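Local coordinates for DNA replication licensing factor MCM related protein (Thermoplasma acidophilum, PDB 4ME3), which forms the N-terminal, zinc-binding part of an archaeal MCM, a family generally thought to bind single-stranded DNA and unwind it as an ATP-driven replicative helicase, at residues Ile71-Gly76 with Leu98-Leu103; Ala143-Ser148 with Asn161-Pro166; Gly152-Glu157 with Ile181-Arg186; Asp222-Leu227 with Leu259-Val264. One frame throughout, in Å; residues are numbered along the deposited sequence.

How the contacts relate
Contact 1 lies in the N-terminal helical region; contacts 2 to 4 belong to the mixed beta sheet and its loops. Contacts 2 and 3 cross along the chain, and their centres are 5 Å apart. They share the zinc end of the molecule. C147 of contact 2 binds the metal, and in contact 3 the nearest side-chain atom of F183 is about 6 Å from the zinc ion. Contact 4 lies about 26 Å, centre to centre, from contact 2. Two salt bridges tie contact 1 to contacts 3 and 4. R99 NH2 meets D223 OD1 of contact 4 at 2.8 Å, and R74 NH2 meets E157 OE1 of contact 3 at 2.6 Å.

Contact 1: residues Ile71-Gly76 with Leu98-Leu103; sequences IYIRAG and LRIKDL
L98 O is touched by I73 CG2 at 3.4 Å, a carbon-oxygen packing contact; no polar bond crosses between the segments. The same methyl also reaches the side chain, with I73 CG2 4.2 Å from L98 CB. I73 holds CG2 anti to its own backbone N, with CG1 beside that nitrogen (chi1 -71°). This brings CG2 to L98 and leaves the longer branch for I100. That second touch is looser: I73 CD1 is 4.4 Å from I100 CG1. L98 reaches back to the helix one turn further on. Its CG stands anti to the backbone N (chi1 -179°), and L98 CD2 then lies 3.6 Å from G76 CA. G76 has no side chain, and the leucine methyl rests directly on its backbone. The L98 amide is satisfied outside the segments, by E77 OE2. W21 of helix 14-27 also touches L98, while F51 and L54 of helix 51-57 pack on I100. All four touching residues are buried. The axes of helix 71-76 and strand 98-101 approach to 8.5 Å, with 123° between their N-to-C directions. Strand 97-101 pairs in parallel with strand 46-50, and helices 51-57, 59-67 and 69-84 lie in the connection between them. The arrangement is that of a beta-alpha-beta crossover, here in the MCM N-terminal domain, with helix 69-84 packed against its second strand.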
# COMPACT_ATOMS: atom_id res chain seq x y z
N ILE A 71 8.30 -4.54 -0.76
CA ILE A 71 8.93 -5.02 -1.98
C ILE A 71 8.21 -6.24 -2.57
O ILE A 71 7.94 -6.29 -3.78
CB ILE A 71 10.41 -5.40 -1.73
CG1 ILE A 71 11.24 -4.14 -1.50
CG2 ILE A 71 10.96 -6.19 -2.91
CD1 ILE A 71 12.64 -4.42 -0.99
N TYR A 72 7.89 -7.21 -1.73
CA TYR A 72 7.26 -8.44 -2.19
C TYR A 72 5.82 -8.23 -2.64
O TYR A 72 5.38 -8.80 -3.64
CB TYR A 72 7.34 -9.52 -1.11
CG TYR A 72 8.66 -10.24 -1.13
CD1 TYR A 72 9.82 -9.61 -0.70
CD2 TYR A 72 8.75 -11.54 -1.60
CE1 TYR A 72 11.03 -10.26 -0.73
CE2 TYR A 72 9.96 -12.20 -1.63
CZ TYR A 72 11.10 -11.55 -1.20
OH TYR A 72 12.31 -12.20 -1.23
N ILE A 73 5.08 -7.41 -1.91
CA ILE A 73 3.69 -7.14 -2.27
C ILE A 73 3.63 -6.33 -3.57
O ILE A 73 2.84 -6.63 -4.46
CB ILE A 73 2.94 -6.42 -1.12
CG1 ILE A 73 2.70 -7.40 0.03
CG2 ILE A 73 1.62 -5.85 -1.62
CD1 ILE A 73 2.24 -6.77 1.32
N ARG A 74 4.48 -5.32 -3.69
CA ARG A 74 4.53 -4.53 -4.92
C ARG A 74 4.82 -5.43 -6.13
O ARG A 74 4.21 -5.26 -7.19
CB ARG A 74 5.60 -3.44 -4.82
CG ARG A 74 5.69 -2.57 -6.06
CD ARG A 74 6.81 -1.54 -5.92
NE ARG A 74 6.30 -0.20 -5.68
CZ ARG A 74 5.95 0.66 -6.63
NH1 ARG A 74 6.05 0.33 -7.92
NH2 ARG A 74 5.50 1.86 -6.31
N ALA A 75 5.74 -6.37 -5.97
CA ALA A 75 6.07 -7.29 -7.06
C ALA A 75 4.85 -8.11 -7.47
O ALA A 75 4.59 -8.30 -8.65
CB ALA A 75 7.21 -8.22 -6.65
N GLY A 76 4.09 -8.59 -6.48
CA GLY A 76 2.89 -9.35 -6.75
C GLY A 76 1.87 -8.53 -7.51
O GLY A 76 1.24 -9.01 -8.45
N LEU A 98 -2.79 -5.89 -3.57
CA LEU A 98 -2.59 -7.26 -3.17
C LEU A 98 -2.50 -7.28 -1.65
O LEU A 98 -1.63 -6.61 -1.08
CB LEU A 98 -1.31 -7.81 -3.81
CG LEU A 98 -0.96 -9.27 -3.51
CD1 LEU A 98 -2.10 -10.19 -3.87
CD2 LEU A 98 0.30 -9.65 -4.29
N ARG A 99 -3.40 -8.01 -1.01
CA ARG A 99 -3.46 -8.05 0.44
C ARG A 99 -3.25 -9.46 0.95
O ARG A 99 -3.59 -10.44 0.28
CB ARG A 99 -4.81 -7.51 0.93
CG ARG A 99 -5.07 -6.08 0.49
CD ARG A 99 -6.34 -5.51 1.11
NE ARG A 99 -6.57 -4.14 0.67
CZ ARG A 99 -5.84 -3.09 1.05
NH1 ARG A 99 -4.82 -3.25 1.88
NH2 ARG A 99 -6.14 -1.88 0.59
N ILE A 100 -2.67 -9.57 2.14
CA ILE A 100 -2.40 -10.85 2.77
C ILE A 100 -3.41 -11.09 3.89
O ILE A 100 -3.64 -10.20 4.71
CB ILE A 100 -0.98 -10.90 3.37
CG1 ILE A 100 0.06 -10.50 2.32
CG2 ILE A 100 -0.67 -12.28 3.91
CD1 ILE A 100 0.03 -11.34 1.06
N LYS A 101 -4.00 -12.27 3.91
CA LYS A 101 -4.91 -12.65 4.98
C LYS A 101 -4.46 -13.97 5.61
O LYS A 101 -3.47 -14.56 5.19
CB LYS A 101 -6.34 -12.78 4.45
CG LYS A 101 -6.51 -13.86 3.40
CD LYS A 101 -7.96 -14.05 3.00
CE LYS A 101 -8.09 -15.10 1.90
NZ LYS A 101 -9.49 -15.30 1.46
N ASP A 102 -5.19 -14.41 6.63
CA ASP A 102 -4.92 -15.68 7.29
C ASP A 102 -3.53 -15.72 7.94
O ASP A 102 -2.81 -16.71 7.85
CB ASP A 102 -5.08 -16.84 6.30
CG ASP A 102 -6.48 -16.91 5.70
OD1 ASP A 102 -7.44 -16.44 6.35
OD2 ASP A 102 -6.62 -17.45 4.59
N LEU A 103 -3.18 -14.63 8.62
CA LEU A 103 -1.90 -14.54 9.31
C LEU A 103 -2.00 -14.93 10.78
O LEU A 103 -0.99 -15.00 11.48
CB LEU A 103 -1.38 -13.10 9.22
CG LEU A 103 -0.79 -12.69 7.87
CD1 LEU A 103 -0.70 -11.18 7.78
CD2 LEU A 103 0.58 -13.33 7.68

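Contact 2: residues Ala143-Ser148 with Asn161-Pro166; sequences AAFECS and NRLSEP. With ZN (zinc ion), chain B.
F145 and P166 make the main interaction, a CH-pi contact. P166 CD sits over one face of the F145 ring, 3.5 Å from its centroid and only 15° off the ring normal. P166 CG continues down to the root of the phenylalanine, 3.8 Å from F145 CB. F145 has CG beside its backbone N (chi1 -72°), and this carries the ring out over the loop 161-166.

At the ring edge the contact is apolar and made by L163. It comes in with CG in the ring plane, and L163 CD1 is 3.9 Å from F145 CZ.

Two further groups approach the ring obliquely. E165 does so through its aliphatic part, with E165 CG 3.3 Å from F145 CE1. Its carboxylate plane stands 86° to the ring. The other is the backbone carbonyl of S164, with S164 O 3.5 Å from F145 CE2. This is a carbonyl contact with no hydrogen bond.

F145 lies on the end of strand 123-147 that leads into the zinc site. This is a four-cysteine site with paired CxxC motifs, a hallmark of the zinc-binding region in many MCM N-terminal domains. C147 SG binds the zinc ion at 2.3 Å, and C150, C169 and C172 complete the shell.

Hydrogen bonding does not join the two segments. Their polar atoms have partners outside: S164 N bonds to Q158 OE1, and P166 O accepts from R176 NE. V156 and L185 of the flanking strands also touch the F145 side chain.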
# COMPACT_ATOMS: atom_id res chain seq x y z
N ALA A 143 -0.28 10.52 -10.03
CA ALA A 143 -0.32 11.94 -10.37
C ALA A 143 0.01 12.20 -11.83
O ALA A 143 1.04 11.75 -12.33
CB ALA A 143 0.64 12.71 -9.49
N ALA A 144 -0.87 12.94 -12.51
CA ALA A 144 -0.64 13.34 -13.89
C ALA A 144 0.15 14.65 -13.94
O ALA A 144 -0.24 15.64 -13.33
CB ALA A 144 -1.98 13.52 -14.60
N PHE A 145 1.26 14.64 -14.67
CA PHE A 145 2.08 15.84 -14.85
C PHE A 145 2.16 16.22 -16.32
O PHE A 145 2.51 15.40 -17.17
CB PHE A 145 3.48 15.61 -14.29
CG PHE A 145 3.55 15.56 -12.79
CD1 PHE A 145 3.66 16.73 -12.06
CD2 PHE A 145 3.49 14.36 -12.12
CE1 PHE A 145 3.72 16.69 -10.68
CE2 PHE A 145 3.56 14.31 -10.74
CZ PHE A 145 3.67 15.48 -10.02
N GLU A 146 1.86 17.48 -16.62
CA GLU A 146 1.90 17.95 -18.00
C GLU A 146 3.23 18.62 -18.34
O GLU A 146 3.67 19.54 -17.64
CB GLU A 146 0.74 18.93 -18.26
CG GLU A 146 0.76 19.52 -19.66
CD GLU A 146 -0.43 20.43 -19.93
OE1 GLU A 146 -1.32 20.52 -19.05
OE2 GLU A 146 -0.48 21.04 -21.01
N CYS A 147 3.86 18.14 -19.41
CA CYS A 147 5.15 18.66 -19.85
C CYS A 147 5.01 20.06 -20.44
O CYS A 147 4.16 20.30 -21.29
CB CYS A 147 5.76 17.72 -20.90
SG CYS A 147 7.30 18.31 -21.63
N SER A 148 5.86 20.98 -19.99
CA SER A 148 5.80 22.35 -20.47
C SER A 148 6.16 22.46 -21.95
O SER A 148 5.83 23.44 -22.61
CB SER A 148 6.73 23.25 -19.64
OG SER A 148 8.06 22.78 -19.66
N ASN A 161 4.28 11.72 1.71
CA ASN A 161 3.43 12.85 2.05
C ASN A 161 3.74 14.06 1.18
O ASN A 161 2.88 14.90 0.94
CB ASN A 161 3.58 13.21 3.53
CG ASN A 161 3.04 12.13 4.44
OD1 ASN A 161 2.70 11.03 4.00
ND2 ASN A 161 2.95 12.43 5.73
N ARG A 162 4.98 14.14 0.70
CA ARG A 162 5.39 15.20 -0.21
C ARG A 162 5.24 14.73 -1.65
O ARG A 162 5.51 13.58 -1.97
CB ARG A 162 6.83 15.62 0.07
CG ARG A 162 7.86 14.55 -0.26
CD ARG A 162 9.28 15.09 -0.18
NE ARG A 162 9.69 15.37 1.19
CZ ARG A 162 10.86 15.92 1.52
NH1 ARG A 162 11.73 16.26 0.58
NH2 ARG A 162 11.15 16.14 2.80
N LEU A 163 4.82 15.64 -2.53
CA LEU A 163 4.60 15.32 -3.93
C LEU A 163 5.89 14.90 -4.63
O LEU A 163 6.90 15.60 -4.55
CB LEU A 163 4.01 16.53 -4.65
CG LEU A 163 3.69 16.34 -6.14
CD1 LEU A 163 2.49 15.43 -6.32
CD2 LEU A 163 3.45 17.69 -6.81
N SER A 164 5.85 13.76 -5.31
CA SER A 164 6.97 13.30 -6.13
C SER A 164 6.76 13.75 -7.57
O SER A 164 5.80 13.34 -8.21
CB SER A 164 7.09 11.78 -6.07
OG SER A 164 7.25 11.32 -4.74
N GLU A 165 7.66 14.60 -8.07
CA GLU A 165 7.55 15.10 -9.43
C GLU A 165 8.44 14.30 -10.37
O GLU A 165 9.41 13.67 -9.93
CB GLU A 165 7.95 16.58 -9.49
CG GLU A 165 6.82 17.51 -9.87
CD GLU A 165 7.30 18.74 -10.63
OE1 GLU A 165 8.53 18.93 -10.76
OE2 GLU A 165 6.44 19.52 -11.10
N PRO A 166 8.12 14.30 -11.67
CA PRO A 166 8.99 13.64 -12.64
C PRO A 166 10.20 14.49 -13.01
O PRO A 166 10.15 15.72 -12.87
CB PRO A 166 8.08 13.45 -13.86
CG PRO A 166 7.07 14.54 -13.75
CD PRO A 166 6.87 14.80 -12.28
ZN ZN B . 7.44 16.46 -23.05

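Contact 3: residues Gly152-Glu157 with Ile181-Arg186; sequences GLTYVE and IFFKLR
L153 reaches across to R186, and T154 to F183. L153 loses the most surface here. Its CD2 lies 4.4 Å from R186 CG, so one leucine methyl meets the aliphatic part of the arginine. R186 has CG beside the backbone N (chi1 -57°), and this places CG near L153. Bends at the second and third torsions then turn the guanidinium toward E146, on the strand in between. R186 NH1 forms a salt bridge with E146 OE1.

F183 is the second main partner. Its CE1 is 4.3 Å from T154 OG1, and the hydroxyl approaches the ring obliquely. This is a loose contact. T154 OG1 has its hydrogen bond elsewhere, with D170 N in the zinc-site loop. The F183 side chain is also about 4 Å from those of C147 and C169, both zinc ligands. The ring thus borders both T154 and the zinc ligands.

The two strands do not pair with each other. Both run antiparallel to strand 123-147, which lies between them. T154 bonds through the backbone to F145, and K184 to E146. The nearest CA atoms across the contact, those of T154 and F183, are 8.8 Å apart.

The two segments share no hydrogen bond and bury little surface. The chemistry implies that their direct attraction is weak and largely apolar, and that the middle strand does most of the joining.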
# COMPACT_ATOMS: atom_id res chain seq x y z
N GLY A 152 2.51 16.68 -23.11
CA GLY A 152 2.12 15.30 -22.87
C GLY A 152 2.05 15.02 -21.38
O GLY A 152 2.53 15.82 -20.58
N LEU A 153 1.46 13.89 -21.02
CA LEU A 153 1.27 13.55 -19.61
C LEU A 153 2.20 12.45 -19.14
O LEU A 153 2.25 11.36 -19.72
CB LEU A 153 -0.18 13.12 -19.37
CG LEU A 153 -1.24 14.19 -19.61
CD1 LEU A 153 -2.62 13.59 -19.46
CD2 LEU A 153 -1.05 15.36 -18.65
N THR A 154 2.95 12.74 -18.08
CA THR A 154 3.76 11.76 -17.40
C THR A 154 3.12 11.46 -16.06
O THR A 154 2.90 12.36 -15.25
CB THR A 154 5.19 12.28 -17.16
OG1 THR A 154 5.84 12.49 -18.41
CG2 THR A 154 6.01 11.30 -16.32
N TYR A 155 2.81 10.19 -15.81
CA TYR A 155 2.21 9.80 -14.54
C TYR A 155 3.27 9.31 -13.57
O TYR A 155 4.17 8.56 -13.94
CB TYR A 155 1.14 8.73 -14.77
CG TYR A 155 -0.19 9.28 -15.23
CD1 TYR A 155 -0.43 9.53 -16.57
CD2 TYR A 155 -1.20 9.56 -14.32
CE1 TYR A 155 -1.64 10.04 -17.00
CE2 TYR A 155 -2.42 10.07 -14.74
CZ TYR A 155 -2.63 10.31 -16.08
OH TYR A 155 -3.84 10.82 -16.50
N VAL A 156 3.17 9.75 -12.32
CA VAL A 156 4.10 9.34 -11.28
C VAL A 156 3.33 8.85 -10.06
O VAL A 156 2.51 9.58 -9.50
CB VAL A 156 5.02 10.49 -10.85
CG1 VAL A 156 6.02 10.01 -9.80
CG2 VAL A 156 5.74 11.08 -12.05
N GLU A 157 3.60 7.61 -9.66
CA GLU A 157 2.97 7.06 -8.46
C GLU A 157 3.46 7.80 -7.23
O GLU A 157 4.65 8.12 -7.11
CB GLU A 157 3.29 5.57 -8.33
CG GLU A 157 2.63 4.91 -7.13
CD GLU A 157 3.04 3.46 -6.95
OE1 GLU A 157 3.74 2.93 -7.83
OE2 GLU A 157 2.67 2.86 -5.92
N ILE A 181 12.86 22.20 -18.66
CA ILE A 181 11.40 22.13 -18.74
C ILE A 181 10.81 22.03 -17.34
O ILE A 181 11.52 21.70 -16.39
CB ILE A 181 10.92 20.93 -19.58
CG1 ILE A 181 11.29 19.61 -18.89
CG2 ILE A 181 11.50 20.99 -20.99
CD1 ILE A 181 10.70 18.39 -19.56
N PHE A 182 9.52 22.31 -17.22
CA PHE A 182 8.83 22.17 -15.94
C PHE A 182 7.53 21.39 -16.10
O PHE A 182 6.94 21.36 -17.19
CB PHE A 182 8.56 23.55 -15.32
CG PHE A 182 7.71 24.44 -16.18
CD1 PHE A 182 6.33 24.41 -16.09
CD2 PHE A 182 8.30 25.32 -17.08
CE1 PHE A 182 5.55 25.23 -16.88
CE2 PHE A 182 7.52 26.14 -17.87
CZ PHE A 182 6.15 26.10 -17.77
N PHE A 183 7.09 20.76 -15.02
CA PHE A 183 5.89 19.93 -15.05
C PHE A 183 4.75 20.55 -14.26
O PHE A 183 4.95 21.05 -13.15
CB PHE A 183 6.20 18.54 -14.52
CG PHE A 183 7.10 17.73 -15.41
CD1 PHE A 183 6.59 17.05 -16.50
CD2 PHE A 183 8.46 17.66 -15.16
CE1 PHE A 183 7.42 16.31 -17.32
CE2 PHE A 183 9.30 16.92 -15.98
CZ PHE A 183 8.77 16.25 -17.06
N LYS A 184 3.55 20.52 -14.83
CA LYS A 184 2.36 21.05 -14.19
C LYS A 184 1.44 19.92 -13.74
O LYS A 184 0.96 19.15 -14.55
CB LYS A 184 1.60 21.96 -15.16
CG LYS A 184 0.33 22.57 -14.59
CD LYS A 184 -0.35 23.50 -15.59
CE LYS A 184 -1.11 22.71 -16.65
NZ LYS A 184 -1.75 23.59 -17.67
N LEU A 185 1.22 19.83 -12.43
CA LEU A 185 0.32 18.82 -11.88
C LEU A 185 -1.11 19.05 -12.37
O LEU A 185 -1.61 20.17 -12.37
CB LEU A 185 0.36 18.86 -10.34
CG LEU A 185 -0.51 17.84 -9.59
CD1 LEU A 185 -0.03 16.42 -9.84
CD2 LEU A 185 -0.52 18.14 -8.10
N ARG A 186 -1.75 17.97 -12.81
CA ARG A 186 -3.12 18.02 -13.31
C ARG A 186 -4.02 17.12 -12.47
O ARG A 186 -4.25 15.96 -12.81
CB ARG A 186 -3.16 17.55 -14.77
CG ARG A 186 -2.25 18.33 -15.70
CD ARG A 186 -2.77 19.74 -15.93
NE ARG A 186 -4.14 19.74 -16.43
CZ ARG A 186 -4.48 19.49 -17.69
NH1 ARG A 186 -3.55 19.21 -18.59
NH2 ARG A 186 -5.75 19.51 -18.05

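Contact 4: residues Asp222-Leu227 with Leu259-Val264; sequences DDLAGL and LYAINV
The flat groups here are main-chain peptides, and L224 CD1 lies over a face of two of them, in the plane of neither. It stands about 3.8 Å above the plane of the A261-I262 peptide, nearly straight over A261 O, and about as far above that of the I262-N263 peptide. No aromatic ring or side-chain amide takes part. L224 CD1 is 3.8 Å from I262 O and 4.2 Å from N263 N. One methyl thus packs on successive peptide faces of the corner.

The same atom makes the side-chain contacts. L224 CD1 is 4.2 Å from A261 CB, and V264 CG2 is a looser neighbour, 4.5 Å from L224 CD1. L224 has CG beside the backbone N (chi1 -64°) and an extended second torsion (chi2 -175°). The side chain therefore projects straight from its short 3-10 segment into the corner. Just around L224, A225 N bonds back to D222 O at 3.1 Å.

The corner itself is a classic beta bulge, in which I262 and N263 both face D237. R99 NH1 probably donates to I262 O, so the carbonyl under the methyl has a polar partner. N263 ND2 bonds to D237 OD2.

The contact closes a loop of the OB domain over the end of strand 250-261 and the start of strand 263-267. V236 of strand 233-247 touches A261 and V264. From the MCM N-terminal domain, Y48 of strand 46-50 and R99 of strand 97-101 touch L224.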
# COMPACT_ATOMS: atom_id res chain seq x y z
N ASP A 222 -7.88 3.29 0.58
CA ASP A 222 -8.70 2.72 -0.48
C ASP A 222 -9.84 1.88 0.08
O ASP A 222 -10.68 2.40 0.82
CB ASP A 222 -7.80 1.93 -1.45
CG ASP A 222 -8.41 1.78 -2.83
OD1 ASP A 222 -9.50 2.34 -3.08
OD2 ASP A 222 -7.77 1.12 -3.68
N ASP A 223 -9.88 0.59 -0.25
CA ASP A 223 -10.98 -0.28 0.17
C ASP A 223 -11.05 -0.48 1.68
O ASP A 223 -12.07 -0.95 2.19
CB ASP A 223 -10.88 -1.64 -0.54
CG ASP A 223 -9.47 -2.22 -0.52
OD1 ASP A 223 -8.53 -1.50 -0.91
OD2 ASP A 223 -9.30 -3.39 -0.12
N LEU A 224 -9.98 -0.15 2.39
CA LEU A 224 -9.95 -0.31 3.84
C LEU A 224 -10.37 0.96 4.59
O LEU A 224 -10.61 0.91 5.79
CB LEU A 224 -8.56 -0.76 4.30
CG LEU A 224 -8.11 -2.13 3.79
CD1 LEU A 224 -6.78 -2.52 4.41
CD2 LEU A 224 -9.17 -3.19 4.07
N ALA A 225 -10.45 2.09 3.89
CA ALA A 225 -10.86 3.33 4.55
C ALA A 225 -12.36 3.34 4.83
O ALA A 225 -13.15 2.80 4.06
CB ALA A 225 -10.48 4.53 3.69
N GLY A 226 -12.74 3.95 5.95
CA GLY A 226 -14.14 4.13 6.29
C GLY A 226 -14.80 2.91 6.90
O GLY A 226 -16.02 2.79 6.86
N LEU A 227 -14.00 2.03 7.49
CA LEU A 227 -14.51 0.78 8.05
C LEU A 227 -14.50 0.76 9.58
O LEU A 227 -15.27 0.03 10.19
CB LEU A 227 -13.69 -0.41 7.54
CG LEU A 227 -13.74 -0.69 6.04
CD1 LEU A 227 -12.86 -1.89 5.70
CD2 LEU A 227 -15.17 -0.92 5.58
N LEU A 259 1.03 2.09 11.92
CA LEU A 259 0.83 0.87 11.16
C LEU A 259 0.09 1.18 9.86
O LEU A 259 -0.96 1.80 9.88
CB LEU A 259 0.04 -0.13 11.98
CG LEU A 259 0.05 -1.58 11.49
CD1 LEU A 259 1.44 -2.20 11.67
CD2 LEU A 259 -1.00 -2.39 12.22
N TYR A 260 0.67 0.74 8.75
CA TYR A 260 0.01 0.82 7.45
C TYR A 260 -0.78 -0.46 7.21
O TYR A 260 -0.21 -1.54 7.03
CB TYR A 260 1.03 1.02 6.33
CG TYR A 260 0.39 1.13 4.98
CD1 TYR A 260 -0.11 2.34 4.52
CD2 TYR A 260 0.26 0.02 4.16
CE1 TYR A 260 -0.71 2.45 3.29
CE2 TYR A 260 -0.34 0.11 2.91
CZ TYR A 260 -0.82 1.33 2.49
OH TYR A 260 -1.42 1.43 1.25
N ALA A 261 -2.10 -0.34 7.20
CA ALA A 261 -2.97 -1.51 7.20
C ALA A 261 -2.93 -2.28 5.88
O ALA A 261 -3.05 -1.69 4.80
CB ALA A 261 -4.40 -1.10 7.51
N ILE A 262 -2.75 -3.59 5.98
CA ILE A 262 -2.84 -4.49 4.84
C ILE A 262 -4.12 -5.32 4.90
O ILE A 262 -4.71 -5.65 3.87
CB ILE A 262 -1.62 -5.43 4.77
CG1 ILE A 262 -0.34 -4.63 4.54
CG2 ILE A 262 -1.81 -6.46 3.68
CD1 ILE A 262 -0.30 -3.88 3.23
N ASN A 263 -4.54 -5.65 6.12
CA ASN A 263 -5.73 -6.45 6.35
C ASN A 263 -6.34 -6.07 7.69
O ASN A 263 -5.62 -5.80 8.65
CB ASN A 263 -5.38 -7.94 6.32
CG ASN A 263 -6.61 -8.84 6.37
OD1 ASN A 263 -7.60 -8.61 5.68
ND2 ASN A 263 -6.54 -9.89 7.18
N VAL A 264 -7.67 -6.03 7.75
CA VAL A 264 -8.37 -5.62 8.96
C VAL A 264 -9.49 -6.60 9.29
O VAL A 264 -10.23 -7.03 8.41
CB VAL A 264 -8.99 -4.21 8.80
CG1 VAL A 264 -9.94 -3.90 9.94
CG2 VAL A 264 -7.89 -3.16 8.71